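Local coordinates for uncharacterized protein (PDB 4O5P), which acts as a type VI secretion phospholipase effector, probably hydrolysing membrane phospholipids through a catalytic domain related to the alpha/beta hydrolases, at residues A[595-600]-A[723-728]; A[613-618]-A[694-699]; A[746-751]-A[773-778]. All coordinates share one frame; numbering follows the deposited sequence.

Contact 1 of 3, residues A[595-600]-A[723-728]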
ATOM      1  N   ASP A 595     -11.828  29.354  19.997  1.00 20.95           N
ATOM      2  CA  ASP A 595     -12.173  28.043  20.536  1.00 22.55           C
ATOM      3  C   ASP A 595     -12.405  27.057  19.395  1.00 24.92           C
ATOM      4  O   ASP A 595     -12.094  25.863  19.499  1.00 22.51           O
ATOM      5  CB  ASP A 595     -13.435  28.133  21.400  1.00 24.96           C
ATOM      6  CG  ASP A 595     -13.223  28.942  22.665  1.00 29.55           C
ATOM      7  OD1 ASP A 595     -12.305  28.609  23.438  1.00 30.73           O
ATOM      8  OD2 ASP A 595     -13.982  29.910  22.881  1.00 37.84           O
ATOM      9  N   GLY A 596     -12.952  27.569  18.302  1.00 23.64           N
ATOM     10  CA  GLY A 596     -13.284  26.733  17.172  1.00 20.55           C
ATOM     11  C   GLY A 596     -12.413  27.044  15.973  1.00 25.72           C
ATOM     12  O   GLY A 596     -11.712  28.059  15.931  1.00 23.27           O
HETATM   13  N   MSE A 597     -12.458  26.150  14.995  1.00 19.09           N
HETATM   14  CA  MSE A 597     -11.751  26.345  13.748  1.00 24.44           C
HETATM   15  C   MSE A 597     -12.684  25.864  12.650  1.00 22.85           C
HETATM   16  O   MSE A 597     -13.572  25.050  12.905  1.00 26.99           O
HETATM   17  CB  MSE A 597     -10.439  25.549  13.735  1.00 22.20           C
HETATM   18  CG  MSE A 597     -10.634  24.076  13.928  1.00 24.91           C
HETATM   19 SE   MSE A 597      -8.951  23.080  13.797  0.62 30.51          SE
HETATM   20  CE  MSE A 597      -9.652  21.578  14.655  1.00 36.73           C
ATOM     21  N   THR A 598     -12.508  26.389  11.442  1.00 20.62           N
ATOM     22  CA  THR A 598     -13.295  25.955  10.300  1.00 23.95           C
ATOM     23  C   THR A 598     -12.352  25.374   9.253  1.00 25.69           C
ATOM     24  O   THR A 598     -11.382  26.015   8.848  1.00 27.26           O
ATOM     25  CB  THR A 598     -14.102  27.118   9.686  1.00 25.08           C
ATOM     26  OG1 THR A 598     -15.077  27.580  10.632  1.00 26.16           O
ATOM     27  CG2 THR A 598     -14.809  26.677   8.419  1.00 20.14           C
ATOM     28  N   VAL A 599     -12.618  24.148   8.824  1.00 23.74           N
ATOM     29  CA  VAL A 599     -11.757  23.522   7.832  1.00 23.37           C
ATOM     30  C   VAL A 599     -12.634  23.125   6.655  1.00 22.74           C
ATOM     31  O   VAL A 599     -13.800  22.814   6.841  1.00 23.53           O
ATOM     32  CB  VAL A 599     -11.002  22.309   8.425  1.00 21.67           C
ATOM     33  CG1 VAL A 599     -10.184  22.745   9.624  1.00 27.58           C
ATOM     34  CG2 VAL A 599     -11.974  21.210   8.836  1.00 26.26           C
ATOM     35  N   GLY A 600     -12.092  23.155   5.444  1.00 23.16           N
ATOM     36  CA  GLY A 600     -12.903  22.849   4.277  1.00 22.97           C
ATOM     37  C   GLY A 600     -12.220  21.863   3.359  1.00 22.17           C
ATOM     38  O   GLY A 600     -11.013  21.661   3.469  1.00 20.79           O
ATOM     39  N   ARG A 723     -13.848  21.984  17.191  1.00 21.63           N
ATOM     40  CA  ARG A 723     -13.006  22.629  18.195  1.00 23.40           C
ATOM     41  C   ARG A 723     -11.565  22.669  17.743  1.00 20.26           C
ATOM     42  O   ARG A 723     -11.068  21.706  17.163  1.00 21.73           O
ATOM     43  CB  ARG A 723     -13.086  21.878  19.522  1.00 23.68           C
ATOM     44  CG  ARG A 723     -14.349  22.144  20.319  1.00 22.45           C
ATOM     45  CD  ARG A 723     -14.677  20.939  21.185  1.00 28.77           C
ATOM     46  NE  ARG A 723     -16.026  20.475  20.913  1.00 36.43           N
ATOM     47  CZ  ARG A 723     -16.378  19.203  20.774  1.00 35.47           C
ATOM     48  NH1 ARG A 723     -15.483  18.227  20.896  1.00 31.41           N
ATOM     49  NH2 ARG A 723     -17.643  18.908  20.529  1.00 38.13           N
ATOM     50  N   ASP A 724     -10.896  23.781  18.019  1.00 21.22           N
ATOM     51  CA  ASP A 724      -9.457  23.893  17.812  1.00 20.67           C
ATOM     52  C   ASP A 724      -8.735  23.171  18.961  1.00 20.31           C
ATOM     53  O   ASP A 724      -8.816  23.599  20.110  1.00 18.75           O
ATOM     54  CB  ASP A 724      -9.055  25.368  17.759  1.00 20.67           C
ATOM     55  CG  ASP A 724      -7.659  25.572  17.219  1.00 24.54           C
ATOM     56  OD1 ASP A 724      -6.768  24.767  17.584  1.00 18.10           O
ATOM     57  OD2 ASP A 724      -7.462  26.521  16.421  1.00 21.18           O
ATOM     58  N   PRO A 725      -8.031  22.065  18.653  1.00 20.34           N
ATOM     59  CA  PRO A 725      -7.351  21.283  19.691  1.00 18.14           C
ATOM     60  C   PRO A 725      -6.267  22.081  20.399  1.00 17.49           C
ATOM     61  O   PRO A 725      -5.974  21.761  21.540  1.00 17.98           O
ATOM     62  CB  PRO A 725      -6.716  20.130  18.904  1.00 21.18           C
ATOM     63  CG  PRO A 725      -6.554  20.649  17.538  1.00 25.38           C
ATOM     64  CD  PRO A 725      -7.727  21.560  17.310  1.00 22.84           C
ATOM     65  N   ARG A 726      -5.692  23.087  19.739  1.00 19.80           N
ATOM     66  CA  ARG A 726      -4.699  23.945  20.378  1.00 19.00           C
ATOM     67  C   ARG A 726      -5.275  24.542  21.665  1.00 22.42           C
ATOM     68  O   ARG A 726      -4.594  24.592  22.682  1.00 20.63           O
ATOM     69  CB  ARG A 726      -4.259  25.085  19.457  1.00 20.89           C
ATOM     70  CG  ARG A 726      -3.377  24.696  18.275  1.00 24.80           C
ATOM     71  CD  ARG A 726      -4.028  25.207  16.995  1.00 26.63           C
ATOM     72  NE  ARG A 726      -3.156  25.962  16.122  1.00 29.98           N
ATOM     73  CZ  ARG A 726      -3.592  26.857  15.238  1.00 27.85           C
ATOM     74  NH1 ARG A 726      -4.889  27.116  15.129  1.00 27.80           N
ATOM     75  NH2 ARG A 726      -2.726  27.501  14.475  1.00 32.19           N
HETATM   76  N   MSE A 727      -6.550  24.938  21.619  1.00 19.95           N
HETATM   77  CA  MSE A 727      -7.236  25.523  22.767  1.00 19.82           C
HETATM   78  C   MSE A 727      -7.659  24.499  23.826  1.00 23.10           C
HETATM   79  O   MSE A 727      -8.328  24.842  24.805  1.00 24.59           O
HETATM   80  CB  MSE A 727      -8.432  26.355  22.295  1.00 21.53           C
HETATM   81  CG  MSE A 727      -8.003  27.627  21.571  1.00 21.38           C
HETATM   82 SE   MSE A 727      -7.327  28.984  22.824  0.77 21.50          SE
HETATM   83  CE  MSE A 727      -9.034  29.359  23.647  1.00 23.66           C
ATOM     84  N   LEU A 728      -7.243  23.249  23.650  1.00 24.20           N
ATOM     85  CA  LEU A 728      -7.497  22.207  24.643  1.00 20.11           C
ATOM     86  C   LEU A 728      -6.197  21.723  25.261  1.00 21.53           C
ATOM     87  O   LEU A 728      -6.199  20.795  26.062  1.00 25.05           O
ATOM     88  CB  LEU A 728      -8.208  21.015  24.004  1.00 20.58           C
ATOM     89  CG  LEU A 728      -9.412  21.327  23.115  1.00 22.95           C
ATOM     90  CD1 LEU A 728      -9.873  20.075  22.368  1.00 23.10           C
ATOM     91  CD2 LEU A 728     -10.535  21.907  23.952  1.00 25.02           C
TER
HETATM   92  O   HOH W   1     -11.503  24.431  21.489  1.00 23.83           O
HETATM   93  O   HOH W   2      -9.165  28.602  16.179  1.00 23.70           O
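Gly596 and Arg723 form an antiparallel, non-hydrogen-bonded pair with their CA atoms 4.2 Å apart, and just beyond this pair the backbone N of Asp724 donates to Asp595 O. That bond is short, 2.8 Å from Asp724 N to Asp595 O, and nearly straight (164° at the hydrogen). A water donates to the same Asp595 O and to Asp724 O, so one carbonyl serves both the direct link and a solvent bridge. A second water lies within hydrogen-bonding distance of Gly596 O and Asp724 OD2.

Selenomethionine Met597 brings the apolar part. Its CG sits in the crowded position between the backbone N and the carbonyl carbon (chi1 58°). Beyond CG the chain runs extended and crosses the ring of Pro725 at about a right angle, with SE 4.0 Å from Pro725 CD. The terminal methyl is modelled too close to Arg723 O, so its exact place is doubtful. At the outer end, the carboxylate of Asp595 approaches the methyl of selenomethionine Met727, OD1 to CE 3.4 Å, with the two side chains crossing obliquely.

Asp724 also organises its own turn. Its OD2 offers the syn lone pair to Arg726 NH1 at 2.9 Å in a salt bridge lying in the guanidinium plane, while the less certainly placed OD1 accepts from Arg726 N. Arg723 turns elsewhere: its guanidinium forms a salt bridge with Glu617.

The arrangement is an antiparallel pairing at the end of its strands: edge strand 596-604 lies against central strand 715-723 of a three-stranded sheet, and the chain then leaves through what is probably an Asx turn at Asp724, given the doubt over OD1, into a short 3-10 segment.

Contact 2 of 3, residues A[613-618]-A[694-699]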
ATOM      1  N   LEU A 613     -13.198  11.856  10.009  1.00 14.99           N
ATOM      2  CA  LEU A 613     -12.683  12.988  10.781  1.00 18.28           C
ATOM      3  C   LEU A 613     -12.145  12.458  12.114  1.00 18.36           C
ATOM      4  O   LEU A 613     -12.693  11.503  12.663  1.00 16.15           O
ATOM      5  CB  LEU A 613     -13.803  13.983  11.084  1.00 17.28           C
ATOM      6  CG  LEU A 613     -14.211  14.959   9.987  1.00 18.00           C
ATOM      7  CD1 LEU A 613     -15.306  15.894  10.483  1.00 20.00           C
ATOM      8  CD2 LEU A 613     -13.000  15.728   9.544  1.00 20.44           C
ATOM      9  N   ILE A 614     -11.084  13.063  12.641  1.00 17.90           N
ATOM     10  CA  ILE A 614     -10.569  12.652  13.950  1.00 17.40           C
ATOM     11  C   ILE A 614     -11.128  13.562  15.061  1.00 20.63           C
ATOM     12  O   ILE A 614     -11.685  14.634  14.788  1.00 16.55           O
ATOM     13  CB  ILE A 614      -9.037  12.675  13.996  1.00 23.09           C
ATOM     14  CG1 ILE A 614      -8.517  14.100  13.786  1.00 20.29           C
ATOM     15  CG2 ILE A 614      -8.439  11.712  12.945  1.00 19.36           C
ATOM     16  CD1 ILE A 614      -7.014  14.185  13.762  1.00 23.49           C
ATOM     17  N   ASN A 615     -10.970  13.135  16.309  1.00 16.80           N
ATOM     18  CA  ASN A 615     -11.584  13.818  17.443  1.00 22.91           C
ATOM     19  C   ASN A 615     -10.693  14.936  17.974  1.00 20.11           C
ATOM     20  O   ASN A 615      -9.497  14.733  18.136  1.00 18.05           O
ATOM     21  CB  ASN A 615     -11.863  12.801  18.557  1.00 22.44           C
ATOM     22  CG  ASN A 615     -12.480  13.432  19.786  1.00 21.98           C
ATOM     23  OD1 ASN A 615     -11.799  13.679  20.785  1.00 22.91           O
ATOM     24  ND2 ASN A 615     -13.778  13.699  19.719  1.00 24.00           N
ATOM     25  N   GLU A 616     -11.274  16.099  18.282  1.00 21.35           N
ATOM     26  CA  GLU A 616     -10.481  17.270  18.681  1.00 20.36           C
ATOM     27  C   GLU A 616      -9.757  17.070  20.007  1.00 20.87           C
ATOM     28  O   GLU A 616      -8.563  17.372  20.130  1.00 18.87           O
ATOM     29  CB  GLU A 616     -11.349  18.531  18.755  1.00 22.24           C
ATOM     30  CG  GLU A 616     -12.115  18.849  17.472  1.00 24.50           C
ATOM     31  CD  GLU A 616     -13.558  18.368  17.525  1.00 26.88           C
ATOM     32  OE1 GLU A 616     -13.774  17.136  17.601  1.00 21.10           O
ATOM     33  OE2 GLU A 616     -14.472  19.230  17.501  1.00 26.54           O
ATOM     34  N   GLU A 617     -10.491  16.563  20.991  1.00 21.93           N
ATOM     35  CA  GLU A 617      -9.928  16.216  22.292  1.00 21.87           C
ATOM     36  C   GLU A 617      -8.760  15.233  22.159  1.00 21.40           C
ATOM     37  O   GLU A 617      -7.672  15.475  22.703  1.00 20.50           O
ATOM     38  CB  GLU A 617     -11.025  15.642  23.213  1.00 22.56           C
ATOM     39  CG  GLU A 617     -11.979  16.701  23.830  1.00 27.33           C
ATOM     40  CD  GLU A 617     -12.866  17.405  22.801  1.00 31.12           C
ATOM     41  OE1 GLU A 617     -13.510  16.713  21.977  1.00 30.61           O
ATOM     42  OE2 GLU A 617     -12.927  18.657  22.810  1.00 30.62           O
ATOM     43  N   ASP A 618      -8.981  14.131  21.437  1.00 19.98           N
ATOM     44  CA  ASP A 618      -7.933  13.115  21.244  1.00 21.81           C
ATOM     45  C   ASP A 618      -6.712  13.670  20.508  1.00 17.16           C
ATOM     46  O   ASP A 618      -5.586  13.276  20.786  1.00 16.44           O
ATOM     47  CB  ASP A 618      -8.463  11.899  20.471  1.00 16.66           C
ATOM     48  CG  ASP A 618      -9.634  11.207  21.165  1.00 21.72           C
ATOM     49  OD1 ASP A 618      -9.961  11.540  22.328  1.00 22.98           O
ATOM     50  OD2 ASP A 618     -10.229  10.304  20.539  1.00 22.71           O
ATOM     51  N   ASN A 694      -6.814   2.373  16.326  1.00 15.64           N
ATOM     52  CA  ASN A 694      -6.129   2.859  17.527  1.00 15.69           C
ATOM     53  C   ASN A 694      -6.610   4.214  18.017  1.00 17.44           C
ATOM     54  O   ASN A 694      -6.316   4.610  19.142  1.00 22.24           O
ATOM     55  CB  ASN A 694      -4.600   2.882  17.340  1.00 12.17           C
ATOM     56  CG  ASN A 694      -4.145   3.853  16.243  1.00 18.18           C
ATOM     57  OD1 ASN A 694      -4.912   4.216  15.340  1.00 13.98           O
ATOM     58  ND2 ASN A 694      -2.881   4.264  16.311  1.00 15.15           N
ATOM     59  N   LYS A 695      -7.316   4.945  17.166  1.00 17.28           N
ATOM     60  CA  LYS A 695      -7.876   6.218  17.585  1.00 21.15           C
ATOM     61  C   LYS A 695      -9.341   6.289  17.182  1.00 21.81           C
ATOM     62  O   LYS A 695      -9.808   5.525  16.319  1.00 19.22           O
ATOM     63  CB  LYS A 695      -7.089   7.381  16.986  1.00 23.41           C
ATOM     64  CG  LYS A 695      -7.181   7.462  15.474  1.00 19.71           C
ATOM     65  CD  LYS A 695      -6.383   8.651  14.934  1.00 20.62           C
ATOM     66  CE  LYS A 695      -4.885   8.488  15.170  1.00 23.12           C
ATOM     67  NZ  LYS A 695      -4.163   9.744  14.815  1.00 21.31           N
ATOM     68  N   ARG A 696     -10.066   7.198  17.819  1.00 17.41           N
ATOM     69  CA  ARG A 696     -11.476   7.376  17.549  1.00 18.45           C
ATOM     70  C   ARG A 696     -11.661   8.062  16.208  1.00 21.49           C
ATOM     71  O   ARG A 696     -10.915   8.989  15.857  1.00 18.87           O
ATOM     72  CB  ARG A 696     -12.139   8.192  18.668  1.00 21.27           C
ATOM     73  CG  ARG A 696     -12.057   7.523  20.047  1.00 21.90           C
ATOM     74  CD  ARG A 696     -13.069   8.125  21.011  1.00 26.70           C
ATOM     75  NE  ARG A 696     -12.648   9.444  21.461  1.00 22.15           N
ATOM     76  CZ  ARG A 696     -13.447  10.345  22.023  1.00 26.16           C
ATOM     77  NH1 ARG A 696     -14.740  10.090  22.201  1.00 24.43           N
ATOM     78  NH2 ARG A 696     -12.945  11.509  22.393  1.00 24.37           N
ATOM     79  N   LEU A 697     -12.649   7.592  15.452  1.00 17.15           N
ATOM     80  CA  LEU A 697     -12.931   8.140  14.143  1.00 16.41           C
ATOM     81  C   LEU A 697     -14.418   8.359  13.982  1.00 18.65           C
ATOM     82  O   LEU A 697     -15.229   7.659  14.602  1.00 18.51           O
ATOM     83  CB  LEU A 697     -12.453   7.193  13.046  1.00 18.46           C
ATOM     84  CG  LEU A 697     -10.974   6.833  12.962  1.00 18.40           C
ATOM     85  CD1 LEU A 697     -10.791   5.790  11.868  1.00 14.83           C
ATOM     86  CD2 LEU A 697     -10.161   8.075  12.650  1.00 17.56           C
ATOM     87  N   SER A 698     -14.764   9.338  13.148  1.00 18.24           N
ATOM     88  CA  SER A 698     -16.148   9.621  12.802  1.00 20.28           C
ATOM     89  C   SER A 698     -16.251   9.472  11.301  1.00 16.77           C
ATOM     90  O   SER A 698     -15.428  10.033  10.576  1.00 19.01           O
ATOM     91  CB  SER A 698     -16.505  11.050  13.201  1.00 16.11           C
ATOM     92  OG  SER A 698     -17.750  11.446  12.663  1.00 20.82           O
ATOM     93  N   VAL A 699     -17.248   8.737  10.819  1.00 17.79           N
ATOM     94  CA  VAL A 699     -17.361   8.549   9.372  1.00 15.58           C
ATOM     95  C   VAL A 699     -17.891   9.826   8.747  1.00 20.69           C
ATOM     96  O   VAL A 699     -18.965  10.301   9.111  1.00 14.84           O
ATOM     97  CB  VAL A 699     -18.281   7.374   8.991  1.00 20.81           C
ATOM     98  CG1 VAL A 699     -18.373   7.267   7.481  1.00 16.90           C
ATOM     99  CG2 VAL A 699     -17.765   6.067   9.589  1.00 14.41           C
TER
HETATM  100  O   HOH W   3      -9.465  10.976  17.048  1.00 22.80           O
HETATM  101  O   HOH W   4      -8.620   8.776  19.484  1.00 27.31           O
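Arg696 and Asp618 both carry CG anti to the carbonyl carbon, beside the backbone N; the arginine chain then bends at chi3 (-75°), which sets NE on the side of the carboxylate. Asn615 takes the other course, its CG anti to the backbone N (chi1 179°), which sets CG 3.3 Å from Arg696 NH2.

The grip on Asp618 is side-on, with two arginine nitrogens each engaging a different oxygen. Arg696 NE reaches Asp618 OD2 at 2.7 Å on the syn lone pair, whereas Arg696 NH2 meets Asp618 OD1 at 3.0 Å from above the carboxylate plane, 38° out of it. The fork is therefore twisted rather than coplanar, yet both oxygens lie near the guanidinium plane. A water adds a further link, donating to Asp618 OD2 and accepting from Arg696 N. Asn615 is the N-cap of helix 616-637: its OD1 takes the N-H of Asp618 at 2.9 Å, in the amide plane and on a lone pair. The same Asn615 OD1 is 2.9 Å from Arg696 NH2, and ND2 lies over one face of the guanidinium. Cap and salt bridge thus converge on the first turn of one helix, and the helix start would be expected to favour the negative charge of Asp618.

On the strand side of this cluster, Leu613 and Ser698 form a hydrogen-bonded antiparallel pair, with Leu613 N to Ser698 O at 2.9 Å and Ser698 N to Leu613 O at 3.0 Å. Ile614 CG2 packs obliquely on Leu697 CD2 at 4.0 Å.

Strands 609-614 and 697-702 are the inner pair of a four-stranded antiparallel sheet. Leu613 and Ile614 touch strand 715-723, Leu697 and Val699 lean on helix 779-787, and Lys695 extends to Tyr684 O and Glu622.

Contact 3 of 3, residues A[746-751]-A[773-778]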
ATOM      1  N   GLY A 746     -20.190  18.228  21.499  1.00 31.62           N
ATOM      2  CA  GLY A 746     -20.894  17.974  20.250  1.00 23.99           C
ATOM      3  C   GLY A 746     -20.009  17.579  19.074  1.00 29.87           C
ATOM      4  O   GLY A 746     -18.830  17.963  18.992  1.00 29.32           O
ATOM      5  N   LEU A 747     -20.585  16.806  18.156  1.00 25.04           N
ATOM      6  CA  LEU A 747     -19.930  16.455  16.903  1.00 25.81           C
ATOM      7  C   LEU A 747     -19.711  17.704  16.027  1.00 26.53           C
ATOM      8  O   LEU A 747     -20.425  18.701  16.166  1.00 22.96           O
ATOM      9  CB  LEU A 747     -20.789  15.443  16.141  1.00 19.81           C
ATOM     10  CG  LEU A 747     -21.012  14.054  16.735  1.00 28.39           C
ATOM     11  CD1 LEU A 747     -22.243  13.411  16.108  1.00 25.16           C
ATOM     12  CD2 LEU A 747     -19.785  13.170  16.509  1.00 26.67           C
ATOM     13  N   PRO A 748     -18.727  17.646  15.110  1.00 24.23           N
ATOM     14  CA  PRO A 748     -18.437  18.793  14.238  1.00 24.55           C
ATOM     15  C   PRO A 748     -19.645  19.234  13.429  1.00 26.52           C
ATOM     16  O   PRO A 748     -20.519  18.423  13.118  1.00 26.91           O
ATOM     17  CB  PRO A 748     -17.359  18.249  13.301  1.00 23.54           C
ATOM     18  CG  PRO A 748     -16.665  17.208  14.108  1.00 22.40           C
ATOM     19  CD  PRO A 748     -17.768  16.547  14.903  1.00 22.98           C
ATOM     20  N   GLU A 749     -19.690  20.516  13.094  1.00 25.92           N
ATOM     21  CA  GLU A 749     -20.800  21.053  12.328  1.00 25.14           C
ATOM     22  C   GLU A 749     -20.460  21.069  10.841  1.00 25.20           C
ATOM     23  O   GLU A 749     -19.565  21.794  10.406  1.00 27.12           O
ATOM     24  CB  GLU A 749     -21.144  22.453  12.835  1.00 29.76           C
ATOM     25  CG  GLU A 749     -22.115  22.456  14.005  1.00 38.12           C
ATOM     26  CD  GLU A 749     -23.548  22.168  13.563  1.00 45.39           C
ATOM     27  OE1 GLU A 749     -23.838  22.267  12.344  1.00 45.27           O
ATOM     28  OE2 GLU A 749     -24.388  21.846  14.433  1.00 49.25           O
ATOM     29  N   ILE A 750     -21.170  20.260  10.062  1.00 25.39           N
ATOM     30  CA  ILE A 750     -20.852  20.103   8.649  1.00 23.00           C
ATOM     31  C   ILE A 750     -21.894  20.756   7.747  1.00 25.53           C
ATOM     32  O   ILE A 750     -23.110  20.595   7.937  1.00 26.38           O
ATOM     33  CB  ILE A 750     -20.704  18.624   8.266  1.00 25.22           C
ATOM     34  CG1 ILE A 750     -19.794  17.907   9.276  1.00 23.67           C
ATOM     35  CG2 ILE A 750     -20.169  18.508   6.853  1.00 21.51           C
ATOM     36  CD1 ILE A 750     -19.796  16.379   9.193  1.00 23.50           C
ATOM     37  N   SER A 751     -21.408  21.505   6.768  1.00 23.96           N
ATOM     38  CA  SER A 751     -22.260  22.091   5.747  1.00 26.66           C
ATOM     39  C   SER A 751     -21.724  21.616   4.408  1.00 25.43           C
ATOM     40  O   SER A 751     -20.514  21.424   4.243  1.00 26.07           O
ATOM     41  CB  SER A 751     -22.242  23.622   5.832  1.00 25.55           C
ATOM     42  OG  SER A 751     -20.994  24.134   5.413  1.00 27.23           O
ATOM     43  N   ARG A 773     -22.517   8.931  13.027  1.00 25.53           N
ATOM     44  CA  ARG A 773     -21.334   9.794  13.004  1.00 22.64           C
ATOM     45  C   ARG A 773     -20.471   9.709  14.266  1.00 24.59           C
ATOM     46  O   ARG A 773     -19.450  10.402  14.370  1.00 22.52           O
ATOM     47  CB  ARG A 773     -21.754  11.257  12.807  1.00 25.71           C
ATOM     48  CG  ARG A 773     -22.264  11.602  11.411  1.00 31.30           C
ATOM     49  CD  ARG A 773     -21.732  12.956  10.959  1.00 32.57           C
ATOM     50  NE  ARG A 773     -22.420  14.052  11.614  1.00 32.77           N
ATOM     51  CZ  ARG A 773     -21.813  15.077  12.204  1.00 32.73           C
ATOM     52  NH1 ARG A 773     -20.488  15.172  12.217  1.00 27.34           N
ATOM     53  NH2 ARG A 773     -22.542  16.019  12.774  1.00 33.65           N
ATOM     54  N   ALA A 774     -20.892   8.893  15.227  1.00 27.92           N
ATOM     55  CA  ALA A 774     -20.239   8.844  16.536  1.00 25.63           C
ATOM     56  C   ALA A 774     -18.761   8.505  16.415  1.00 23.93           C
ATOM     57  O   ALA A 774     -18.379   7.645  15.623  1.00 25.05           O
ATOM     58  CB  ALA A 774     -20.934   7.830  17.448  1.00 23.10           C
ATOM     59  N   PHE A 775     -17.939   9.176  17.211  1.00 24.24           N
ATOM     60  CA  PHE A 775     -16.523   8.836  17.295  1.00 21.81           C
ATOM     61  C   PHE A 775     -16.348   7.497  18.011  1.00 23.65           C
ATOM     62  O   PHE A 775     -16.667   7.378  19.196  1.00 28.27           O
ATOM     63  CB  PHE A 775     -15.761   9.928  18.054  1.00 22.51           C
ATOM     64  CG  PHE A 775     -15.517  11.173  17.250  1.00 19.63           C
ATOM     65  CD1 PHE A 775     -14.578  11.182  16.219  1.00 21.95           C
ATOM     66  CD2 PHE A 775     -16.199  12.339  17.542  1.00 19.27           C
ATOM     67  CE1 PHE A 775     -14.355  12.332  15.487  1.00 21.52           C
ATOM     68  CE2 PHE A 775     -15.980  13.493  16.815  1.00 22.68           C
ATOM     69  CZ  PHE A 775     -15.057  13.491  15.790  1.00 21.50           C
ATOM     70  N   THR A 776     -15.850   6.485  17.303  1.00 24.34           N
ATOM     71  CA  THR A 776     -15.596   5.187  17.925  1.00 22.45           C
ATOM     72  C   THR A 776     -14.283   4.577  17.454  1.00 20.59           C
ATOM     73  O   THR A 776     -13.726   4.995  16.435  1.00 22.56           O
ATOM     74  CB  THR A 776     -16.695   4.155  17.611  1.00 24.76           C
ATOM     75  OG1 THR A 776     -16.412   3.525  16.358  1.00 28.64           O
ATOM     76  CG2 THR A 776     -18.062   4.803  17.577  1.00 27.61           C
ATOM     77  N   ARG A 777     -13.804   3.587  18.197  1.00 19.49           N
ATOM     78  CA  ARG A 777     -12.654   2.788  17.766  1.00 21.06           C
ATOM     79  C   ARG A 777     -13.085   1.520  17.027  1.00 21.86           C
ATOM     80  O   ARG A 777     -12.285   0.603  16.825  1.00 21.12           O
ATOM     81  CB  ARG A 777     -11.771   2.430  18.953  1.00 20.26           C
ATOM     82  CG  ARG A 777     -10.927   3.606  19.417  1.00 20.10           C
ATOM     83  CD  ARG A 777      -9.878   3.201  20.442  1.00 21.85           C
ATOM     84  NE  ARG A 777      -9.172   4.391  20.925  1.00 26.62           N
ATOM     85  CZ  ARG A 777      -9.690   5.272  21.776  1.00 32.03           C
ATOM     86  NH1 ARG A 777     -10.913   5.092  22.268  1.00 31.94           N
ATOM     87  NH2 ARG A 777      -8.986   6.336  22.144  1.00 28.48           N
ATOM     88  N   GLU A 778     -14.346   1.456  16.619  1.00 19.54           N
ATOM     89  CA  GLU A 778     -14.732   0.390  15.703  1.00 22.12           C
ATOM     90  C   GLU A 778     -15.312   0.978  14.433  1.00 22.68           C
ATOM     91  O   GLU A 778     -16.495   0.805  14.157  1.00 22.42           O
ATOM     92  CB  GLU A 778     -15.742  -0.551  16.340  1.00 23.24           C
ATOM     93  CG  GLU A 778     -15.288  -1.147  17.657  1.00 28.03           C
ATOM     94  CD  GLU A 778     -16.187  -0.697  18.773  1.00 36.06           C
ATOM     95  OE1 GLU A 778     -15.824   0.295  19.444  1.00 28.18           O
ATOM     96  OE2 GLU A 778     -17.265  -1.323  18.954  1.00 33.13           O
TER
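Arg773 spans the contact with Leu747, Pro748 and Ile750, and its side chain can be followed outward. CB meets the CD1 branch of Leu747 at 4.0 Å. The chain then bends at chi2 and again at chi3, and the guanidinium comes to lie among aliphatic groups: Leu747 CD1 stands over the centre of one face, and Ile750 CD1 lies on the opposite side, by the NH1 end, 3.3 Å from NH1. At the tip, Arg773 NH2 has Leu747 CB at 3.8 Å and donates to Pro748 O at 3.2 Å, almost in line with the carbonyl bond; NH1 adds a weak bond to the same oxygen. The carbonyl is thus held mainly by NH2, just before strand 749-753 begins.

The second branch of Leu747 serves another partner. Its CD2 lies 3.8 Å from Phe775 CD2, approaching the ring obliquely, while Pro748 CD and Phe775 CE2 meet tip to tip at 4.0 Å. Arg773 O, meanwhile, accepts from Ser698 OG.

This is a surface junction in which a guanidinium, with Leu747 over one face and Ile750 at the NH1 end of the other, ties the approach to an edge strand to the connection between helices 767-772 and 779-787.

All three contacts lie on the same side of the chain's centre, within the C-terminal family region, and their chemistry differs with place in the fold. Contact 2 is buried and combines sheet pairing with a helix cap and a salt bridge. Contact 1 is partly buried and relies on a main-chain bond, waters and selenomethionine packing, while contact 3, at the surface, has no strand pairing. Contacts 1 and 3 involve opposite edges of one three-stranded sheet, whereas contact 2 belongs to a four-stranded one. Glu616 and Glu617 join contact 2 to contact 1 through Arg723, and hydrogen bonds of Leu697 with Thr776 and Ser698 with Arg773 join it to contact 3, so contact 2 adjoins both others.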